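Local coordinates for MUTM (fpg) protein (Thermus thermophilus, PDB 1EE8) that belongs to the MutM (Fpg) family and joins an N-terminal beta-rich domain to a helical H2TH domain and a zinc finger that holds a zinc ion, at residues 174-179 against 255-260; 42-47 against 56-61; 7-12 against 212-217; 32-37 against 103-108. All blocks are in the same frame, centred on the assembly; numbering follows the deposited sequence.

Contact 1: 174-179 against 255-260. With ZN (zinc ion), chain C.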
loop_
_atom_site.group_PDB
_atom_site.type_symbol
_atom_site.label_atom_id
_atom_site.label_comp_id
_atom_site.label_asym_id
_atom_site.label_seq_id
_atom_site.Cartn_x
_atom_site.Cartn_y
_atom_site.Cartn_z
ATOM N N SER A 174 21.827 5.333 42.283
ATOM C CA SER A 174 22.144 3.971 41.898
ATOM C C SER A 174 21.180 3.465 40.834
ATOM O O SER A 174 19.966 3.597 40.968
ATOM C CB SER A 174 22.072 3.041 43.099
ATOM O OG SER A 174 22.178 1.702 42.670
ATOM N N PRO A 175 21.716 2.876 39.758
ATOM C CA PRO A 175 20.876 2.353 38.681
ATOM C C PRO A 175 20.149 1.095 39.147
ATOM O O PRO A 175 19.086 0.747 38.633
ATOM C CB PRO A 175 21.886 2.018 37.582
ATOM C CG PRO A 175 23.089 2.856 37.918
ATOM C CD PRO A 175 23.140 2.775 39.405
ATOM N N PHE A 176 20.723 0.436 40.148
ATOM C CA PHE A 176 20.194 -0.828 40.644
ATOM C C PHE A 176 19.222 -0.831 41.819
ATOM O O PHE A 176 18.602 -1.859 42.099
ATOM C CB PHE A 176 21.375 -1.749 40.947
ATOM C CG PHE A 176 22.471 -1.660 39.926
ATOM C CD1 PHE A 176 23.621 -0.913 40.180
ATOM C CD2 PHE A 176 22.329 -2.269 38.683
ATOM C CE1 PHE A 176 24.607 -0.771 39.214
ATOM C CE2 PHE A 176 23.314 -2.130 37.709
ATOM C CZ PHE A 176 24.455 -1.380 37.974
ATOM N N ARG A 177 19.068 0.297 42.501
ATOM C CA ARG A 177 18.157 0.347 43.635
ATOM C C ARG A 177 16.705 0.327 43.169
ATOM O O ARG A 177 16.393 0.761 42.059
ATOM C CB ARG A 177 18.409 1.606 44.470
ATOM C CG ARG A 177 18.120 2.901 43.736
ATOM C CD ARG A 177 18.519 4.111 44.561
ATOM N NE ARG A 177 17.599 4.371 45.663
ATOM C CZ ARG A 177 17.666 5.440 46.452
ATOM N NH1 ARG A 177 16.785 5.601 47.427
ATOM N NH2 ARG A 177 18.621 6.348 46.268
ATOM N N PRO A 178 15.797 -0.193 44.011
ATOM C CA PRO A 178 14.378 -0.245 43.645
ATOM C C PRO A 178 13.897 1.156 43.292
ATOM O O PRO A 178 14.230 2.119 43.980
ATOM C CB PRO A 178 13.717 -0.784 44.912
ATOM C CG PRO A 178 14.781 -1.698 45.475
ATOM C CD PRO A 178 16.033 -0.856 45.308
ATOM N N ALA A 179 13.122 1.273 42.220
ATOM C CA ALA A 179 12.616 2.572 41.789
ATOM C C ALA A 179 11.815 3.274 42.877
ATOM O O ALA A 179 11.898 4.495 43.035
ATOM C CB ALA A 179 11.761 2.408 40.543
ATOM N N THR A 255 25.412 -1.679 32.280
ATOM C CA THR A 255 25.017 -0.435 32.929
ATOM C C THR A 255 26.272 0.173 33.537
ATOM O O THR A 255 26.896 -0.428 34.419
ATOM C CB THR A 255 23.974 -0.691 34.040
ATOM O OG1 THR A 255 22.762 -1.181 33.452
ATOM C CG2 THR A 255 23.675 0.591 34.809
ATOM N N HIS A 256 26.653 1.353 33.052
ATOM C CA HIS A 256 27.844 2.038 33.548
ATOM C C HIS A 256 27.488 2.952 34.712
ATOM O O HIS A 256 26.449 3.612 34.693
ATOM C CB HIS A 256 28.498 2.865 32.440
ATOM C CG HIS A 256 28.880 2.070 31.232
ATOM N ND1 HIS A 256 27.951 1.535 30.366
ATOM C CD2 HIS A 256 30.094 1.722 30.740
ATOM C CE1 HIS A 256 28.574 0.895 29.393
ATOM N NE2 HIS A 256 29.876 0.993 29.596
ATOM N N PHE A 257 28.363 3.000 35.714
ATOM C CA PHE A 257 28.118 3.819 36.895
ATOM C C PHE A 257 29.352 3.887 37.789
ATOM O O PHE A 257 30.259 3.059 37.673
ATOM C CB PHE A 257 26.979 3.205 37.705
ATOM C CG PHE A 257 27.359 1.913 38.370
ATOM C CD1 PHE A 257 27.651 1.873 39.731
ATOM C CD2 PHE A 257 27.483 0.741 37.623
ATOM C CE1 PHE A 257 28.062 0.680 40.339
ATOM C CE2 PHE A 257 27.892 -0.449 38.218
ATOM C CZ PHE A 257 28.183 -0.480 39.580
ATOM N N CYS A 258 29.381 4.882 38.674
ATOM C CA CYS A 258 30.470 5.026 39.630
ATOM C C CYS A 258 29.884 4.528 40.937
ATOM O O CYS A 258 28.920 5.108 41.456
ATOM C CB CYS A 258 30.902 6.485 39.800
ATOM S SG CYS A 258 32.092 6.720 41.169
ATOM N N PRO A 259 30.440 3.435 41.480
ATOM C CA PRO A 259 29.935 2.880 42.739
ATOM C C PRO A 259 29.913 3.914 43.862
ATOM O O PRO A 259 28.899 4.087 44.542
ATOM C CB PRO A 259 30.901 1.731 43.020
ATOM C CG PRO A 259 31.304 1.289 41.631
ATOM C CD PRO A 259 31.542 2.613 40.949
ATOM N N THR A 260 31.028 4.610 44.049
ATOM C CA THR A 260 31.093 5.606 45.109
ATOM C C THR A 260 30.125 6.764 44.914
ATOM O O THR A 260 29.292 7.025 45.773
ATOM C CB THR A 260 32.508 6.183 45.265
ATOM O OG1 THR A 260 33.424 5.123 45.560
ATOM C CG2 THR A 260 32.538 7.193 46.412
HETATM ZN ZN ZN C . 32.844 8.936 41.236
#
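A chi1 of 70° sets Phe257 CG between the backbone N and the carbonyl carbon. Phe176 CG lies beside its own backbone N (chi1 -40°). One face of the Phe257 ring is met by the edge of the Phe176 ring, at CE1. The result is a T-shaped pair joining the H2TH region to the zinc finger. The ring planes stand 80° apart and the centroids are 4.8 Å apart. Phe176 CE1 sits over the centre of the Phe257 ring and comes within 3.4 Å of Phe257 CE2. Pro175 extends the apolar patch. Its CG meets Phe257 CB at 3.9 Å, and its CB meets Thr255 CG2 at 3.6 Å. The same Thr255 methyl lies tip to tip with Phe176, at 3.8 Å from Phe176 CZ. The hydroxyl of Thr255 is bound by Lys147 on helix 146-152. Pro175 CB also lies over one face of the Phe176 ring, and Arg248 makes a cation-pi contact with that ring. The loop 174-179 is braced within itself by an ST turn, in which Ser174 OG accepts from Phe176 N at 3.2 Å. Just past Phe257, strand 254-257 gives way to the metal site. There Cys258 SG binds the zinc ion at 2.3 Å, with Cys238, Cys241 and Cys261 completing the site.

Contact 2: 42-47 against 56-61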
loop_
_atom_site.group_PDB
_atom_site.type_symbol
_atom_site.label_atom_id
_atom_site.label_comp_id
_atom_site.label_asym_id
_atom_site.label_seq_id
_atom_site.Cartn_x
_atom_site.Cartn_y
_atom_site.Cartn_z
ATOM N N ARG A 42 3.991 10.307 -2.844
ATOM C CA ARG A 42 3.348 11.269 -1.960
ATOM C C ARG A 42 4.379 12.283 -1.497
ATOM O O ARG A 42 5.559 11.951 -1.325
ATOM C CB ARG A 42 2.760 10.559 -0.734
ATOM C CG ARG A 42 1.713 9.506 -1.038
ATOM C CD ARG A 42 1.308 8.801 0.235
ATOM N NE ARG A 42 0.398 7.683 -0.010
ATOM C CZ ARG A 42 -0.909 7.798 -0.233
ATOM N NH1 ARG A 42 -1.498 8.981 -0.246
ATOM N NH2 ARG A 42 -1.630 6.712 -0.436
ATOM N N ARG A 43 3.948 13.517 -1.287
ATOM C CA ARG A 43 4.879 14.535 -0.831
ATOM C C ARG A 43 5.068 14.413 0.665
ATOM O O ARG A 43 4.149 14.035 1.391
ATOM C CB ARG A 43 4.375 15.928 -1.190
ATOM C CG ARG A 43 4.478 16.211 -2.670
ATOM C CD ARG A 43 3.930 17.574 -3.043
ATOM N NE ARG A 43 3.984 17.753 -4.489
ATOM C CZ ARG A 43 5.096 18.005 -5.176
ATOM N NH1 ARG A 43 6.261 18.121 -4.547
ATOM N NH2 ARG A 43 5.045 18.116 -6.500
ATOM N N ILE A 44 6.282 14.699 1.115
ATOM C CA ILE A 44 6.606 14.633 2.528
ATOM C C ILE A 44 6.203 15.963 3.154
ATOM O O ILE A 44 6.775 17.003 2.831
ATOM C CB ILE A 44 8.116 14.398 2.728
ATOM C CG1 ILE A 44 8.509 13.058 2.090
ATOM C CG2 ILE A 44 8.463 14.434 4.215
ATOM C CD1 ILE A 44 9.981 12.729 2.194
ATOM N N LEU A 45 5.220 15.918 4.046
ATOM C CA LEU A 45 4.723 17.116 4.711
ATOM C C LEU A 45 5.419 17.427 6.030
ATOM O O LEU A 45 5.456 18.576 6.464
ATOM C CB LEU A 45 3.223 16.981 4.945
ATOM C CG LEU A 45 2.430 16.662 3.673
ATOM C CD1 LEU A 45 0.942 16.625 3.990
ATOM C CD2 LEU A 45 2.729 17.709 2.609
ATOM N N GLU A 46 5.963 16.400 6.675
ATOM C CA GLU A 46 6.662 16.589 7.939
ATOM C C GLU A 46 7.431 15.346 8.334
ATOM O O GLU A 46 7.181 14.255 7.818
ATOM C CB GLU A 46 5.674 16.919 9.058
ATOM C CG GLU A 46 5.571 18.390 9.400
ATOM C CD GLU A 46 6.788 18.931 10.139
ATOM O OE1 GLU A 46 7.821 18.224 10.228
ATOM O OE2 GLU A 46 6.707 20.081 10.625
ATOM N N VAL A 47 8.378 15.531 9.249
ATOM C CA VAL A 47 9.176 14.434 9.780
ATOM C C VAL A 47 9.068 14.594 11.291
ATOM O O VAL A 47 9.690 15.480 11.878
ATOM C CB VAL A 47 10.659 14.527 9.355
ATOM C CG1 VAL A 47 11.438 13.323 9.895
ATOM C CG2 VAL A 47 10.768 14.578 7.840
ATOM N N PHE A 56 7.531 9.935 8.902
ATOM C CA PHE A 56 7.424 10.811 7.750
ATOM C C PHE A 56 5.930 10.964 7.473
ATOM O O PHE A 56 5.246 9.978 7.178
ATOM C CB PHE A 56 8.112 10.188 6.531
ATOM C CG PHE A 56 9.607 10.123 6.640
ATOM C CD1 PHE A 56 10.402 11.145 6.129
ATOM C CD2 PHE A 56 10.225 9.049 7.276
ATOM C CE1 PHE A 56 11.793 11.098 6.250
ATOM C CE2 PHE A 56 11.611 8.993 7.400
ATOM C CZ PHE A 56 12.395 10.022 6.886
ATOM N N ALA A 57 5.419 12.184 7.606
ATOM C CA ALA A 57 4.005 12.446 7.338
ATOM C C ALA A 57 3.888 12.700 5.839
ATOM O O ALA A 57 4.528 13.603 5.295
ATOM C CB ALA A 57 3.525 13.661 8.126
ATOM N N LEU A 58 3.064 11.896 5.177
ATOM C CA LEU A 58 2.890 11.996 3.737
ATOM C C LEU A 58 1.494 12.450 3.333
ATOM O O LEU A 58 0.492 12.038 3.917
ATOM C CB LEU A 58 3.201 10.641 3.107
ATOM C CG LEU A 58 4.554 10.095 3.572
ATOM C CD1 LEU A 58 4.706 8.647 3.148
ATOM C CD2 LEU A 58 5.673 10.962 2.998
ATOM N N GLU A 59 1.442 13.297 2.317
ATOM C CA GLU A 59 0.182 13.821 1.817
ATOM C C GLU A 59 -0.780 12.676 1.501
ATOM O O GLU A 59 -0.400 11.692 0.872
ATOM C CB GLU A 59 0.458 14.647 0.568
ATOM C CG GLU A 59 -0.712 15.464 0.069
ATOM C CD GLU A 59 -0.284 16.445 -1.002
ATOM O OE1 GLU A 59 0.296 16.003 -2.018
ATOM O OE2 GLU A 59 -0.522 17.658 -0.824
ATOM N N GLY A 60 -2.027 12.796 1.951
ATOM C CA GLY A 60 -2.994 11.750 1.683
ATOM C C GLY A 60 -3.292 10.861 2.876
ATOM O O GLY A 60 -3.905 9.801 2.730
ATOM N N GLY A 61 -2.845 11.283 4.054
ATOM C CA GLY A 61 -3.107 10.528 5.269
ATOM C C GLY A 61 -2.312 9.254 5.470
ATOM O O GLY A 61 -2.841 8.261 5.963
HETATM O O HOH W 1 1.520 14.022 -2.632
#
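Ile44 and Leu58 lie side by side and point the same way, and so do Val47 and Phe56. All four side chains are on one face of the sheet. Helix 3-17 covers Ile44, Val47 and Phe56 through Leu13, Arg14 and Val17, and Leu58 touches Leu22 of strand 21-26. Ile44 CG1 touches Leu58 CD2 at 3.6 Å. Val47 CG2 meets Phe56 CD1 at 3.9 Å, while Val47 CG1 lies over one face of the Phe56 ring, toward its rim. Both pairs are non-hydrogen-bonded pairs. Arg42 crosses Leu58 at about a right angle, and its chain is extended from CG to NE (chi2 175°, chi3 -174°). The guanidinium ends beside the turn after the strand. There NH1 gives a hydrogen bond to Glu59 O at 3.1 Å, in the carbonyl plane and on a lone pair. Arg42 NE is held by Leu38 O, and NH2 by Glu40 O of the second subunit. On the exposed side, Arg43 and Glu59 lie side by side with their charged atoms not in contact. Leu45 CD1 packs on Glu59 CA at 3.6 Å. The backbones pair through Glu59 N to Arg43 O at 3.0 Å and through Ala57 N to Glu46 O at 2.7 Å. Between these bonds the register shifts by one. Ala57 O accepts from Leu45 N at 2.7 Å and weakly from Glu46 N at 3.4 Å. Two residues of one strand thus face a single Ala57 on the other. This is a classic beta bulge, here in the antiparallel hairpin of strands 42-50 and 53-58 in the N-terminal domain.

Contact 3: 7-12 against 212-217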
loop_
_atom_site.group_PDB
_atom_site.type_symbol
_atom_site.label_atom_id
_atom_site.label_comp_id
_atom_site.label_asym_id
_atom_site.label_seq_id
_atom_site.Cartn_x
_atom_site.Cartn_y
_atom_site.Cartn_z
ATOM N N GLU A 7 16.341 12.559 17.152
ATOM C CA GLU A 7 15.941 13.956 17.026
ATOM C C GLU A 7 16.916 14.674 16.105
ATOM O O GLU A 7 16.513 15.483 15.269
ATOM C CB GLU A 7 15.922 14.629 18.399
ATOM C CG GLU A 7 15.453 16.086 18.396
ATOM C CD GLU A 7 14.057 16.278 17.800
ATOM O OE1 GLU A 7 13.147 15.483 18.111
ATOM O OE2 GLU A 7 13.869 17.241 17.028
ATOM N N THR A 8 18.203 14.377 16.249
ATOM C CA THR A 8 19.198 15.001 15.391
ATOM C C THR A 8 18.933 14.615 13.938
ATOM O O THR A 8 19.103 15.423 13.033
ATOM C CB THR A 8 20.627 14.580 15.786
ATOM O OG1 THR A 8 20.897 15.030 17.118
ATOM C CG2 THR A 8 21.648 15.197 14.841
ATOM N N THR A 9 18.518 13.372 13.719
ATOM C CA THR A 9 18.219 12.899 12.378
ATOM C C THR A 9 17.020 13.682 11.833
ATOM O O THR A 9 17.035 14.155 10.691
ATOM C CB THR A 9 17.915 11.386 12.400
ATOM O OG1 THR A 9 19.106 10.673 12.774
ATOM C CG2 THR A 9 17.442 10.904 11.037
ATOM N N ARG A 10 15.993 13.834 12.666
ATOM C CA ARG A 10 14.793 14.571 12.282
ATOM C C ARG A 10 15.167 15.987 11.857
ATOM O O ARG A 10 14.825 16.425 10.765
ATOM C CB ARG A 10 13.807 14.628 13.455
ATOM C CG ARG A 10 12.686 15.649 13.295
ATOM C CD ARG A 10 11.702 15.617 14.464
ATOM N NE ARG A 10 10.669 16.646 14.329
ATOM C CZ ARG A 10 10.800 17.903 14.746
ATOM N NH1 ARG A 10 11.920 18.299 15.345
ATOM N NH2 ARG A 10 9.825 18.777 14.530
ATOM N N ARG A 11 15.878 16.696 12.725
ATOM C CA ARG A 11 16.293 18.065 12.432
ATOM C C ARG A 11 17.179 18.177 11.198
ATOM O O ARG A 11 17.045 19.122 10.426
ATOM C CB ARG A 11 16.999 18.669 13.649
ATOM C CG ARG A 11 16.082 18.745 14.866
ATOM C CD ARG A 11 16.756 19.338 16.089
ATOM N NE ARG A 11 15.800 19.423 17.191
ATOM C CZ ARG A 11 15.982 20.142 18.293
ATOM N NH1 ARG A 11 17.092 20.847 18.453
ATOM N NH2 ARG A 11 15.048 20.158 19.230
ATOM N N ARG A 12 18.072 17.216 10.993
ATOM C CA ARG A 12 18.948 17.265 9.829
ATOM C C ARG A 12 18.207 16.990 8.524
ATOM O O ARG A 12 18.475 17.619 7.505
ATOM C CB ARG A 12 20.093 16.263 9.969
ATOM C CG ARG A 12 21.048 16.573 11.103
ATOM C CD ARG A 12 21.732 17.918 10.899
ATOM N NE ARG A 12 22.735 18.163 11.929
ATOM C CZ ARG A 12 23.599 19.172 11.908
ATOM N NH1 ARG A 12 23.583 20.040 10.904
ATOM N NH2 ARG A 12 24.486 19.309 12.888
ATOM N N GLN A 212 31.581 3.683 16.382
ATOM C CA GLN A 212 31.355 4.674 15.336
ATOM C C GLN A 212 30.101 4.292 14.549
ATOM O O GLN A 212 29.939 4.668 13.386
ATOM C CB GLN A 212 32.562 4.725 14.396
ATOM C CG GLN A 212 32.783 6.076 13.739
ATOM C CD GLN A 212 33.438 7.081 14.673
ATOM O OE1 GLN A 212 33.627 8.246 14.318
ATOM N NE2 GLN A 212 33.797 6.632 15.872
ATOM N N SER A 213 29.215 3.546 15.201
ATOM C CA SER A 213 27.973 3.086 14.592
ATOM C C SER A 213 27.070 4.238 14.158
ATOM O O SER A 213 26.587 4.265 13.022
ATOM C CB SER A 213 27.223 2.181 15.571
ATOM O OG SER A 213 26.010 1.710 15.012
ATOM N N TYR A 214 26.838 5.183 15.064
ATOM C CA TYR A 214 25.990 6.330 14.769
ATOM C C TYR A 214 26.709 7.492 14.094
ATOM O O TYR A 214 27.826 7.850 14.461
ATOM C CB TYR A 214 25.336 6.854 16.046
ATOM C CG TYR A 214 24.658 8.199 15.869
ATOM C CD1 TYR A 214 23.510 8.329 15.082
ATOM C CD2 TYR A 214 25.170 9.343 16.477
ATOM C CE1 TYR A 214 22.893 9.564 14.910
ATOM C CE2 TYR A 214 24.562 10.581 16.313
ATOM C CZ TYR A 214 23.425 10.687 15.530
ATOM O OH TYR A 214 22.816 11.914 15.379
ATOM N N ARG A 215 26.036 8.078 13.110
ATOM C CA ARG A 215 26.537 9.229 12.371
ATOM C C ARG A 215 25.335 9.994 11.843
ATOM O O ARG A 215 24.312 9.398 11.514
ATOM C CB ARG A 215 27.412 8.791 11.190
ATOM C CG ARG A 215 28.758 8.229 11.593
ATOM C CD ARG A 215 29.619 7.939 10.375
ATOM N NE ARG A 215 31.003 7.640 10.744
ATOM C CZ ARG A 215 31.790 8.460 11.438
ATOM N NH1 ARG A 215 31.334 9.638 11.848
ATOM N NH2 ARG A 215 33.037 8.106 11.715
ATOM N N GLN A 216 25.451 11.315 11.783
ATOM C CA GLN A 216 24.371 12.145 11.267
ATOM C C GLN A 216 24.222 11.814 9.780
ATOM O O GLN A 216 25.082 11.148 9.206
ATOM C CB GLN A 216 24.715 13.619 11.490
ATOM C CG GLN A 216 24.788 13.985 12.971
ATOM C CD GLN A 216 25.232 15.422 13.212
ATOM O OE1 GLN A 216 24.756 16.352 12.559
ATOM N NE2 GLN A 216 26.137 15.608 14.167
ATOM N N PRO A 217 23.131 12.263 9.136
ATOM C CA PRO A 217 22.939 11.962 7.711
ATOM C C PRO A 217 24.121 12.220 6.776
ATOM O O PRO A 217 24.461 11.357 5.957
ATOM C CB PRO A 217 21.715 12.799 7.350
ATOM C CG PRO A 217 20.915 12.736 8.617
ATOM C CD PRO A 217 21.976 13.006 9.666
HETATM O O HOH W 2 21.660 11.986 12.977
#
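Tyr214, Gln216 and Pro217 lie on an irregular loop that runs past Thr8 and Arg12 of helix 3-17, with Thr9 CA and Gln216 CA 6.3 Å apart at the nearest backbone approach. Tyr214 has its CG anti to the backbone N (chi1 169°), and its phenol oxygen ends against the helix. Its OH lies 3.5 Å from Thr8 CB. A water joins this OH, at 2.7 Å, to Thr9 OG1, at 2.9 Å. The same phenol oxygen also bonds to Gly205 O. Both threonine hydroxyls are hydrogen-bonded within the helix, Thr8 OG1 to Pro4 O and Thr9 OG1 to Glu5 O. Thr8 CG2 packs on Gln216 CG at 3.9 Å. Pro217 crosses Arg12 at about a right angle, with Pro217 CD 3.8 Å from Arg12 CB. Beyond this, Gln216 OE1 lies 2.8 Å from Arg12 NE and 3.0 Å from Arg12 NH2. The amide and guanidinium planes are 29° apart. At the other end of the amide, Gln216 NE2 makes a weak hydrogen bond to Pro221 O. The chemistry therefore changes across the interface. Methyls, a proline ring and a bridging water fill the buried part, and Gln216 OE1 lies close to the guanidinium of the exposed Arg12. The orientation of the amide, with OE1 toward Arg12 and NE2 toward Pro221, is consistent with both neighbours.

Contact 4: 32-37 against 103-108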
loop_
_atom_site.group_PDB
_atom_site.type_symbol
_atom_site.label_atom_id
_atom_site.label_comp_id
_atom_site.label_asym_id
_atom_site.label_seq_id
_atom_site.Cartn_x
_atom_site.Cartn_y
_atom_site.Cartn_z
ATOM N N ARG A 32 10.962 -6.941 6.745
ATOM C CA ARG A 32 11.376 -5.852 7.627
ATOM C C ARG A 32 10.772 -4.495 7.258
ATOM O O ARG A 32 10.485 -3.677 8.126
ATOM C CB ARG A 32 12.902 -5.736 7.625
ATOM C CG ARG A 32 13.643 -6.928 8.226
ATOM C CD ARG A 32 15.144 -6.634 8.321
ATOM N NE ARG A 32 15.887 -7.662 9.050
ATOM C CZ ARG A 32 16.214 -8.855 8.555
ATOM N NH1 ARG A 32 15.868 -9.184 7.316
ATOM N NH2 ARG A 32 16.889 -9.725 9.304
ATOM N N TYR A 33 10.601 -4.254 5.965
ATOM C CA TYR A 33 10.039 -2.997 5.480
ATOM C C TYR A 33 8.668 -3.333 4.942
ATOM O O TYR A 33 8.513 -3.747 3.795
ATOM C CB TYR A 33 10.967 -2.436 4.410
ATOM C CG TYR A 33 12.392 -2.509 4.885
ATOM C CD1 TYR A 33 12.725 -2.106 6.177
ATOM C CD2 TYR A 33 13.393 -3.062 4.087
ATOM C CE1 TYR A 33 14.014 -2.262 6.672
ATOM C CE2 TYR A 33 14.685 -3.218 4.574
ATOM C CZ TYR A 33 14.985 -2.823 5.869
ATOM O OH TYR A 33 16.236 -3.044 6.381
ATOM N N ARG A 34 7.675 -3.157 5.806
ATOM C CA ARG A 34 6.300 -3.512 5.497
ATOM C C ARG A 34 5.397 -2.429 4.951
ATOM O O ARG A 34 5.364 -1.307 5.467
ATOM C CB ARG A 34 5.659 -4.101 6.748
ATOM C CG ARG A 34 6.435 -5.264 7.328
ATOM C CD ARG A 34 5.995 -5.568 8.754
ATOM N NE ARG A 34 6.894 -6.535 9.377
ATOM C CZ ARG A 34 7.061 -6.671 10.689
ATOM N NH1 ARG A 34 6.388 -5.899 11.534
ATOM N NH2 ARG A 34 7.904 -7.584 11.157
ATOM N N ASN A 35 4.655 -2.790 3.906
ATOM C CA ASN A 35 3.699 -1.888 3.276
ATOM C C ASN A 35 4.291 -0.540 2.902
ATOM O O ASN A 35 3.631 0.484 3.042
ATOM C CB ASN A 35 2.507 -1.673 4.217
ATOM C CG ASN A 35 1.826 -2.973 4.594
ATOM O OD1 ASN A 35 1.778 -3.356 5.767
ATOM N ND2 ASN A 35 1.301 -3.665 3.597
ATOM N N THR A 36 5.526 -0.529 2.419
ATOM C CA THR A 36 6.146 0.737 2.044
ATOM C C THR A 36 5.541 1.332 0.766
ATOM O O THR A 36 5.613 2.538 0.556
ATOM C CB THR A 36 7.673 0.583 1.869
ATOM O OG1 THR A 36 7.946 -0.412 0.874
ATOM C CG2 THR A 36 8.311 0.166 3.182
ATOM N N ALA A 37 4.929 0.498 -0.072
ATOM C CA ALA A 37 4.323 0.989 -1.317
ATOM C C ALA A 37 3.237 2.020 -1.007
ATOM O O ALA A 37 2.912 2.873 -1.830
ATOM C CB ALA A 37 3.727 -0.169 -2.112
ATOM N N ARG A 103 13.379 -1.229 11.192
ATOM C CA ARG A 103 12.145 -1.637 10.542
ATOM C C ARG A 103 11.487 -0.413 9.920
ATOM O O ARG A 103 11.728 0.709 10.355
ATOM C CB ARG A 103 11.185 -2.258 11.565
ATOM C CG ARG A 103 11.672 -3.557 12.199
ATOM C CD ARG A 103 11.524 -4.723 11.241
ATOM N NE ARG A 103 11.907 -5.992 11.860
ATOM C CZ ARG A 103 13.163 -6.361 12.103
ATOM N NH1 ARG A 103 13.415 -7.535 12.673
ATOM N NH2 ARG A 103 14.170 -5.567 11.769
ATOM N N LEU A 104 10.680 -0.634 8.888
ATOM C CA LEU A 104 9.946 0.449 8.240
ATOM C C LEU A 104 8.494 -0.002 8.202
ATOM O O LEU A 104 8.211 -1.176 7.952
ATOM C CB LEU A 104 10.439 0.702 6.808
ATOM C CG LEU A 104 11.768 1.444 6.598
ATOM C CD1 LEU A 104 11.996 1.643 5.091
ATOM C CD2 LEU A 104 11.752 2.791 7.325
ATOM N N PHE A 105 7.582 0.929 8.451
ATOM C CA PHE A 105 6.159 0.623 8.457
ATOM C C PHE A 105 5.357 1.639 7.661
ATOM O O PHE A 105 5.345 2.828 7.986
ATOM C CB PHE A 105 5.618 0.624 9.888
ATOM C CG PHE A 105 6.327 -0.314 10.815
ATOM C CD1 PHE A 105 5.910 -1.636 10.944
ATOM C CD2 PHE A 105 7.398 0.131 11.582
ATOM C CE1 PHE A 105 6.548 -2.503 11.833
ATOM C CE2 PHE A 105 8.044 -0.733 12.476
ATOM C CZ PHE A 105 7.611 -2.052 12.598
ATOM N N GLY A 106 4.688 1.167 6.618
ATOM C CA GLY A 106 3.844 2.046 5.834
ATOM C C GLY A 106 2.485 1.882 6.485
ATOM O O GLY A 106 1.983 0.763 6.595
ATOM N N VAL A 107 1.888 2.973 6.939
ATOM C CA VAL A 107 0.589 2.869 7.598
ATOM C C VAL A 107 -0.310 4.069 7.339
ATOM O O VAL A 107 0.170 5.159 7.054
ATOM C CB VAL A 107 0.748 2.760 9.129
ATOM C CG1 VAL A 107 1.531 1.498 9.503
ATOM C CG2 VAL A 107 1.444 4.002 9.654
ATOM N N ARG A 108 -1.620 3.856 7.427
ATOM C CA ARG A 108 -2.554 4.960 7.278
ATOM C C ARG A 108 -2.221 5.775 8.524
ATOM O O ARG A 108 -1.863 5.200 9.550
ATOM C CB ARG A 108 -3.995 4.461 7.345
ATOM C CG ARG A 108 -4.408 3.602 6.161
ATOM C CD ARG A 108 -5.423 4.331 5.283
ATOM N NE ARG A 108 -4.919 5.605 4.768
ATOM C CZ ARG A 108 -5.644 6.457 4.045
ATOM N NH1 ARG A 108 -6.909 6.172 3.751
ATOM N NH2 ARG A 108 -5.109 7.593 3.616
HETATM O O HOH W 3 15.899 -8.527 12.237
#
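Arg103 opens the pairing with its side chain bent at chi2 (-76°), which turns CD back over Arg32 O at 3.4 Å. Its guanidinium then lies across the aliphatic part of Arg32, with Arg32 CG over one face, toward the rim. The two guanidinium planes are 79° apart. Arg32 NE and Arg103 NH2 come within 3.8 Å of each other, and both donate to Arg100 O, which probably eases the repulsion of like charges. Arg32 NH1 also has Asp29 as a salt-bridge partner. A water accepts from Arg103 NH1 at 2.7 Å and weakly from Arg32 NE. Leu104 is next, and its backbone works both ways. Leu104 N donates to Arg32 O at 3.1 Å, and Leu104 O accepts from Arg34 N at 3.0 Å. Its side chain shares a face of the sheet with Tyr33, and Leu104 CB packs on Tyr33 CD1 at 3.7 Å. Phe105 points to the other face, alongside Arg34. Arg34 NH1 meets the edge of the ring at Phe105 CE1, 3.4 Å away, with the flat groups 72° apart. Arg34 NE donates to Ala31 O. Gly106 N then donates to Arg34 O at 2.8 Å, and Gly106 CA makes a close CA-H...O contact with Asn35 O. Farther on, Arg108 forms a salt bridge with Glu40 of the second subunit. The alternating bonds are those of parallel strands. Here they add the short strand 33-34 to 103-108 at the border of the mixed sheet in the N-terminal domain.

Contacts 2 and 4 belong to one mixed sheet, and their centres are 14 Å apart. They are bound mainly by backbone hydrogen bonds, antiparallel in contact 2 and parallel in contact 4. Both are partly buried, and both reach the second subunit through arginines. Contacts 1 and 3 are more buried and rely on side chains, with loops meeting a strand or a helix. Contact 3 lies nearest the chain's centre and links helix 3-17 to a loop late in the sequence. It touches contact 2, where Arg10 NE reaches Val47 O. Contact 1 stands apart beside the zinc ion, its centre 42 Å from that of contact 2, and its chemistry is aromatic and apolar.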